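Local coordinates for putative uncharacterized protein (Ustilago maydis, PDB 4GNX), which binds single-stranded DNA as a large, multi-OB-fold subunit of the replication protein A complex, at the zinc ion site and the interface of chains B and A. Coordinates in Å, arbitrary orientation; residue numbers count along the deposited sequence, not the author numbering. Chains: chain A, Putative uncharacterized protein; chain B, Putative uncharacterized protein.

Contact 1: the zinc ion site. Residues chain A 311, 313, 316, 318, 330, 332-333. With ZN (zinc ion), chain C.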
# COMPACT_ATOMS: atom_id res chain seq x y z
N CYS A 311 0.63 -40.02 3.44
CA CYS A 311 0.55 -41.21 2.59
C CYS A 311 1.39 -41.09 1.34
O CYS A 311 1.34 -40.06 0.66
CB CYS A 311 -0.90 -41.46 2.21
SG CYS A 311 -1.24 -42.77 0.99
N SER A 313 0.99 -42.40 -1.48
CA SER A 313 0.22 -42.60 -2.70
C SER A 313 0.25 -41.35 -3.54
O SER A 313 0.15 -40.24 -3.00
CB SER A 313 -1.24 -42.97 -2.41
OG SER A 313 -1.41 -44.37 -2.23
N CYS A 316 -2.55 -38.63 -3.10
CA CYS A 316 -3.08 -38.77 -1.73
C CYS A 316 -2.18 -38.14 -0.64
O CYS A 316 -0.95 -38.28 -0.66
CB CYS A 316 -3.37 -40.24 -1.41
SG CYS A 316 -4.19 -40.57 0.17
N LYS A 318 -3.59 -37.88 2.95
CA LYS A 318 -4.12 -38.21 4.28
C LYS A 318 -2.99 -38.61 5.24
O LYS A 318 -1.95 -39.08 4.81
CB LYS A 318 -5.21 -39.31 4.15
CG LYS A 318 -5.65 -39.98 5.45
CD LYS A 318 -6.35 -39.04 6.44
CE LYS A 318 -6.03 -39.40 7.90
NZ LYS A 318 -7.02 -38.88 8.89
N CYS A 330 -1.95 -46.18 5.56
CA CYS A 330 -3.01 -45.26 5.12
C CYS A 330 -4.36 -45.96 5.16
O CYS A 330 -4.47 -47.12 4.77
CB CYS A 330 -2.76 -44.75 3.69
SG CYS A 330 -4.02 -43.56 3.12
N LYS A 332 -7.53 -44.58 3.70
CA LYS A 332 -8.17 -44.34 2.40
C LYS A 332 -7.66 -45.28 1.33
O LYS A 332 -8.45 -45.97 0.66
CB LYS A 332 -7.95 -42.88 1.94
CG LYS A 332 -8.61 -42.53 0.61
CD LYS A 332 -7.61 -41.96 -0.39
CE LYS A 332 -8.27 -41.18 -1.51
NZ LYS A 332 -8.76 -39.84 -1.07
N CYS A 333 -6.33 -45.29 1.15
CA CYS A 333 -5.76 -46.14 0.12
C CYS A 333 -5.38 -47.54 0.64
O CYS A 333 -4.87 -48.37 -0.12
CB CYS A 333 -4.66 -45.43 -0.70
SG CYS A 333 -3.22 -44.85 0.19
ZN ZN C . -3.55 -42.67 0.99
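A four-cysteine zinc finger of the ribbon type, a known insertion in the C-terminal OB fold of the large RPA subunit, holds this metal. One pair of ligands, A:Cys311 and A:Cys316, comes from a loop; the other is the CxxC pair A:Cys330, at the end of strand 328-330, and A:Cys333. Cysteine suits the place because its soft sulfur, probably a thiolate here, binds zinc firmly on a short stem. A:Cys311 SG lies 2.3 Å from ZN and A:Cys330 SG 2.4 Å, with A:Cys316 and A:Cys333 also bonded through SG. Three of these sulfurs stand anti to their backbone N, as in A:Cys330 (chi1 -177°). A:Cys333 instead turns SG into the crowded position between its backbone N and carbonyl carbon (chi1 61°), bringing it back toward the metal. Its backbone N also donates a hydrogen bond to A:Cys330 SG at 3.5 Å, which may soften the negative charge on that sulfur. The shell is irregular: A:Cys311 SG and A:Cys333 SG are 3.0 Å apart, far too long for a true disulfide, and are better read as two zinc ligands crowded together at this resolution, with an angle of 80° at ZN. In the second shell, A:Lys332 passes its aliphatic CD 4.3 Å from ZN, and its ammonium may help balance the sulfurs' charge. By tying the loop of A:Cys311 and A:Cys316 to the strand end and turn of A:Cys330 and A:Cys333, zinc most likely stabilises this small ribbon.

Contact 2: the interface of chains B and A. Residues chain B 92, 115-116, 118-119, 122, 126; chain A 295, 399, 429-430, 432-433, 436.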
# COMPACT_ATOMS: atom_id res chain seq x y z
N ARG B 92 17.80 -5.73 8.87
CA ARG B 92 16.43 -5.61 9.37
C ARG B 92 16.49 -6.06 10.83
O ARG B 92 17.00 -7.14 11.14
CB ARG B 92 15.48 -6.47 8.49
CG ARG B 92 13.94 -6.36 8.64
CD ARG B 92 13.48 -5.17 9.45
NE ARG B 92 12.28 -4.42 9.01
CZ ARG B 92 12.01 -4.00 7.78
NH1 ARG B 92 12.81 -4.35 6.79
NH2 ARG B 92 10.94 -3.24 7.54
N ILE B 115 17.62 -7.39 2.20
CA ILE B 115 17.43 -8.10 0.93
C ILE B 115 18.06 -7.32 -0.25
O ILE B 115 18.99 -7.82 -0.93
CB ILE B 115 15.91 -8.42 0.65
CG1 ILE B 115 15.24 -9.06 1.88
CG2 ILE B 115 15.77 -9.33 -0.57
CD1 ILE B 115 13.83 -9.60 1.65
N ASP B 116 17.52 -6.12 -0.48
CA ASP B 116 18.01 -5.16 -1.44
C ASP B 116 17.88 -3.77 -0.80
O ASP B 116 17.24 -3.62 0.25
CB ASP B 116 17.20 -5.26 -2.74
CG ASP B 116 15.71 -4.98 -2.55
OD1 ASP B 116 14.95 -4.96 -3.55
OD2 ASP B 116 15.28 -4.77 -1.41
N ASN B 118 16.21 -1.20 -1.81
CA ASN B 118 14.84 -0.73 -1.81
C ASN B 118 14.13 -1.00 -0.50
O ASN B 118 13.22 -0.26 -0.14
CB ASN B 118 14.05 -1.37 -2.93
CG ASN B 118 14.51 -0.92 -4.30
OD1 ASN B 118 14.44 0.26 -4.62
ND2 ASN B 118 14.95 -1.87 -5.11
N GLU B 119 14.50 -2.06 0.22
CA GLU B 119 13.89 -2.29 1.51
C GLU B 119 14.16 -1.16 2.50
O GLU B 119 13.26 -0.74 3.24
CB GLU B 119 14.34 -3.61 2.10
CG GLU B 119 13.59 -3.95 3.38
CD GLU B 119 13.93 -5.32 3.96
OE1 GLU B 119 14.94 -5.95 3.55
OE2 GLU B 119 13.17 -5.77 4.84
N PHE B 122 11.83 1.46 1.53
CA PHE B 122 10.48 1.04 1.93
C PHE B 122 10.27 1.25 3.40
O PHE B 122 9.22 1.71 3.84
CB PHE B 122 10.30 -0.43 1.61
CG PHE B 122 9.10 -1.05 2.25
CD1 PHE B 122 7.86 -1.04 1.60
CD2 PHE B 122 9.20 -1.66 3.49
CE1 PHE B 122 6.74 -1.62 2.19
CE2 PHE B 122 8.09 -2.25 4.07
CZ PHE B 122 6.87 -2.22 3.42
N GLU B 126 7.43 3.31 5.68
CA GLU B 126 6.51 2.53 6.47
C GLU B 126 6.38 3.21 7.82
O GLU B 126 5.28 3.29 8.37
CB GLU B 126 7.02 1.11 6.60
CG GLU B 126 5.90 0.08 6.72
CD GLU B 126 6.38 -1.34 6.97
OE1 GLU B 126 5.49 -2.24 6.93
OE2 GLU B 126 7.62 -1.56 7.21
N ARG A 295 -0.16 -7.50 4.06
CA ARG A 295 1.29 -7.40 4.18
C ARG A 295 1.60 -7.63 5.65
O ARG A 295 1.12 -6.86 6.49
CB ARG A 295 1.75 -6.00 3.78
CG ARG A 295 3.15 -5.96 3.22
CD ARG A 295 3.78 -4.57 3.15
NE ARG A 295 3.02 -3.52 2.45
CZ ARG A 295 2.75 -3.49 1.15
NH1 ARG A 295 3.13 -4.48 0.34
NH2 ARG A 295 2.08 -2.47 0.64
N MET A 399 9.09 -10.68 5.43
CA MET A 399 7.85 -9.99 5.09
C MET A 399 7.16 -10.52 3.83
O MET A 399 7.79 -10.72 2.79
CB MET A 399 8.15 -8.50 4.93
CG MET A 399 6.96 -7.60 5.17
SD MET A 399 7.40 -5.86 5.29
CE MET A 399 8.81 -5.94 6.43
N PHE A 429 9.68 -4.69 -2.68
CA PHE A 429 9.96 -3.46 -1.93
C PHE A 429 9.79 -2.20 -2.73
O PHE A 429 9.18 -1.26 -2.25
CB PHE A 429 11.32 -3.53 -1.25
CG PHE A 429 11.34 -4.44 -0.06
CD1 PHE A 429 12.19 -5.54 -0.02
CD2 PHE A 429 10.45 -4.23 1.00
CE1 PHE A 429 12.19 -6.38 1.07
CE2 PHE A 429 10.43 -5.08 2.09
CZ PHE A 429 11.30 -6.16 2.12
N ALA A 430 10.32 -2.20 -3.95
CA ALA A 430 10.19 -1.07 -4.87
C ALA A 430 8.73 -0.64 -5.07
O ALA A 430 8.38 0.54 -4.92
CB ALA A 430 10.81 -1.42 -6.20
N ALA A 432 5.85 -1.94 -3.38
CA ALA A 432 5.24 -1.61 -2.07
C ALA A 432 5.63 -0.18 -1.65
O ALA A 432 4.83 0.55 -1.07
CB ALA A 432 5.66 -2.59 -1.00
N GLY A 433 6.86 0.22 -1.99
CA GLY A 433 7.33 1.57 -1.77
C GLY A 433 6.51 2.64 -2.46
O GLY A 433 6.07 3.59 -1.81
N LEU A 436 3.16 3.16 -0.86
CA LEU A 436 3.33 4.00 0.31
C LEU A 436 3.55 5.48 -0.01
O LEU A 436 3.02 6.34 0.71
CB LEU A 436 4.47 3.49 1.19
CG LEU A 436 4.16 2.31 2.12
CD1 LEU A 436 5.40 1.69 2.75
CD2 LEU A 436 3.22 2.83 3.18
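B:Phe122, on helix 117-135, carries much of this helix-to-helix contact with helix 429-441 of chain A, part of the helical bundle through which RPA subunits associate. CG stands anti to the backbone N (chi1 166°), so the ring leaves its helix toward chain A. CB meets A:Phe429 CD2 at 3.8 Å. Farther out, CG and CD2 face the same ring, and the two phenylalanines meet edge to face with A:Phe429 CD2 above the B:Phe122 plane. On the other branch CD1 and CE1 run along the small A:Ala432 and the branched A:Leu436: CE1 is 3.5 Å from A:Ala432 CB and 3.6 Å from A:Leu436 CD1. Alanine leaves room for a flat ring to come close to the helix. CE2 nears the sulfur A:Met399 SD, and the tip CZ meets A:Arg295 CD end to end, the guanidinium turned almost perpendicular to the ring.

A:Phe429 is itself covered by B:Glu119, whose CG sits over its face, 3.5 Å from the ring centroid. The extended glutamate runs alongside with its carboxylate nearly parallel to the ring. B:Arg92 holds that carboxylate by a salt bridge within chain B, probably offsetting its charge against the aromatic surface, and lays its guanidinium face against A:Met399 CE. At the ring's edge, in its plane, B:Ile115 CD1 lies 3.7 Å from A:Phe429 CE1.

Contact 3: the interface of chains B and A. Residues chain B 92, 94, 111-112; chain A 297, 397-399.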
# COMPACT_ATOMS: atom_id res chain seq x y z
N ARG B 92 17.80 -5.73 8.87
CA ARG B 92 16.43 -5.61 9.37
C ARG B 92 16.49 -6.06 10.83
O ARG B 92 17.00 -7.14 11.14
CB ARG B 92 15.48 -6.47 8.49
CG ARG B 92 13.94 -6.36 8.64
CD ARG B 92 13.48 -5.17 9.45
NE ARG B 92 12.28 -4.42 9.01
CZ ARG B 92 12.01 -4.00 7.78
NH1 ARG B 92 12.81 -4.35 6.79
NH2 ARG B 92 10.94 -3.24 7.54
N LEU B 94 14.37 -6.88 14.33
CA LEU B 94 13.12 -7.09 15.04
C LEU B 94 13.44 -7.21 16.53
O LEU B 94 14.36 -7.94 16.90
CB LEU B 94 12.44 -8.35 14.51
CG LEU B 94 10.96 -8.46 14.83
CD1 LEU B 94 10.18 -9.09 13.69
CD2 LEU B 94 10.78 -9.26 16.09
N MET B 111 17.66 -10.78 13.39
CA MET B 111 18.42 -9.74 12.75
C MET B 111 18.97 -10.25 11.45
O MET B 111 19.81 -11.13 11.43
CB MET B 111 19.56 -9.31 13.66
CG MET B 111 19.70 -7.81 13.78
SD MET B 111 21.19 -7.36 14.68
CE MET B 111 21.28 -5.62 14.26
N ARG B 112 18.49 -9.70 10.34
CA ARG B 112 18.84 -10.22 9.04
C ARG B 112 19.43 -9.19 8.05
O ARG B 112 18.94 -8.06 7.94
CB ARG B 112 17.61 -10.89 8.46
CG ARG B 112 17.50 -10.81 6.95
CD ARG B 112 16.06 -10.95 6.52
NE ARG B 112 15.37 -9.67 6.51
CZ ARG B 112 14.14 -9.52 6.06
NH1 ARG B 112 13.49 -10.57 5.59
NH2 ARG B 112 13.56 -8.34 6.07
N THR A 297 4.63 -9.56 8.70
CA THR A 297 5.95 -10.11 8.94
C THR A 297 5.80 -11.37 9.75
O THR A 297 5.07 -11.39 10.75
CB THR A 297 6.83 -9.14 9.75
OG1 THR A 297 7.00 -7.93 9.00
CG2 THR A 297 8.17 -9.75 10.01
N ASN A 397 11.14 -12.98 10.88
CA ASN A 397 11.70 -11.68 10.51
C ASN A 397 11.73 -11.49 8.99
O ASN A 397 12.65 -10.87 8.46
CB ASN A 397 13.10 -11.45 11.12
CG ASN A 397 13.52 -9.98 11.11
OD1 ASN A 397 12.72 -9.11 10.80
ND2 ASN A 397 14.78 -9.70 11.45
N ARG A 398 10.72 -12.03 8.31
CA ARG A 398 10.60 -11.91 6.85
C ARG A 398 9.20 -11.47 6.50
O ARG A 398 8.24 -11.86 7.17
CB ARG A 398 10.90 -13.22 6.16
CG ARG A 398 12.29 -13.74 6.36
CD ARG A 398 12.86 -14.17 5.02
NE ARG A 398 13.95 -15.10 5.22
CZ ARG A 398 15.22 -14.80 5.04
NH1 ARG A 398 15.56 -13.59 4.63
NH2 ARG A 398 16.15 -15.72 5.26
N MET A 399 9.09 -10.68 5.43
CA MET A 399 7.85 -9.99 5.09
C MET A 399 7.16 -10.52 3.83
O MET A 399 7.79 -10.72 2.79
CB MET A 399 8.15 -8.50 4.93
CG MET A 399 6.96 -7.60 5.17
SD MET A 399 7.40 -5.86 5.29
CE MET A 399 8.81 -5.94 6.43
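Centred on A:Asn397, the residue just before strand 398-411, this smaller patch brings a turn of chain A against strands 90-100 and 110-113 of chain B. The backbone of A:Asn397 has left-handed helical torsions (phi 59°, psi 35°), which asparagine tolerates well, and its side chain reaches out with CG anti to the backbone N. The close part is polar. A:Asn397 ND2 gives a weak hydrogen bond to the main-chain B:Arg92 O at 3.4 Å, while A:Asn397 OD1 lies 3.7 Å from B:Arg92 CG, in its aliphatic stem. B:Arg112 bends at chi3 (87°) and spreads its guanidinium beneath the carbonyl A:Asn397 O. That oxygen sits above the plane toward its rim, with B:Arg112 NH1 3.0 Å away, so the attraction is probably electrostatic rather than a hydrogen bond. A:Arg398 crosses B:Arg112 obliquely, its aliphatic CD at the edge of the other guanidinium, so the like charges are not paired; A:Asn397 O may ease their repulsion.

Packing loosens toward B:Leu94, which slides past A:Asn397 in the opposite direction and has its CB 3.9 Å from the amide carbon A:Asn397 CG. Looser still is A:Thr297, with little surface hidden: its methyl CG2 comes no nearer than 4.2 Å to B:Leu94 CD1.

Contacts 2 and 3 are neighbouring patches of one subunit interface, the centres of their C-alpha atoms about 11 Å apart, and they share B:Arg92 and A:Met399. Strands 90-100 of chain B and 290-301 and 398-411 of chain A serve both, so the packing of the helices in contact 2 continues into the strand-and-turn meeting of contact 3. Contact 1 lies about 42 Å from contact 2 and 38 Å from contact 3, centre to centre. The zinc therefore probably supports the local fold of chain A, whereas contacts 2 and 3 hold the subunits together.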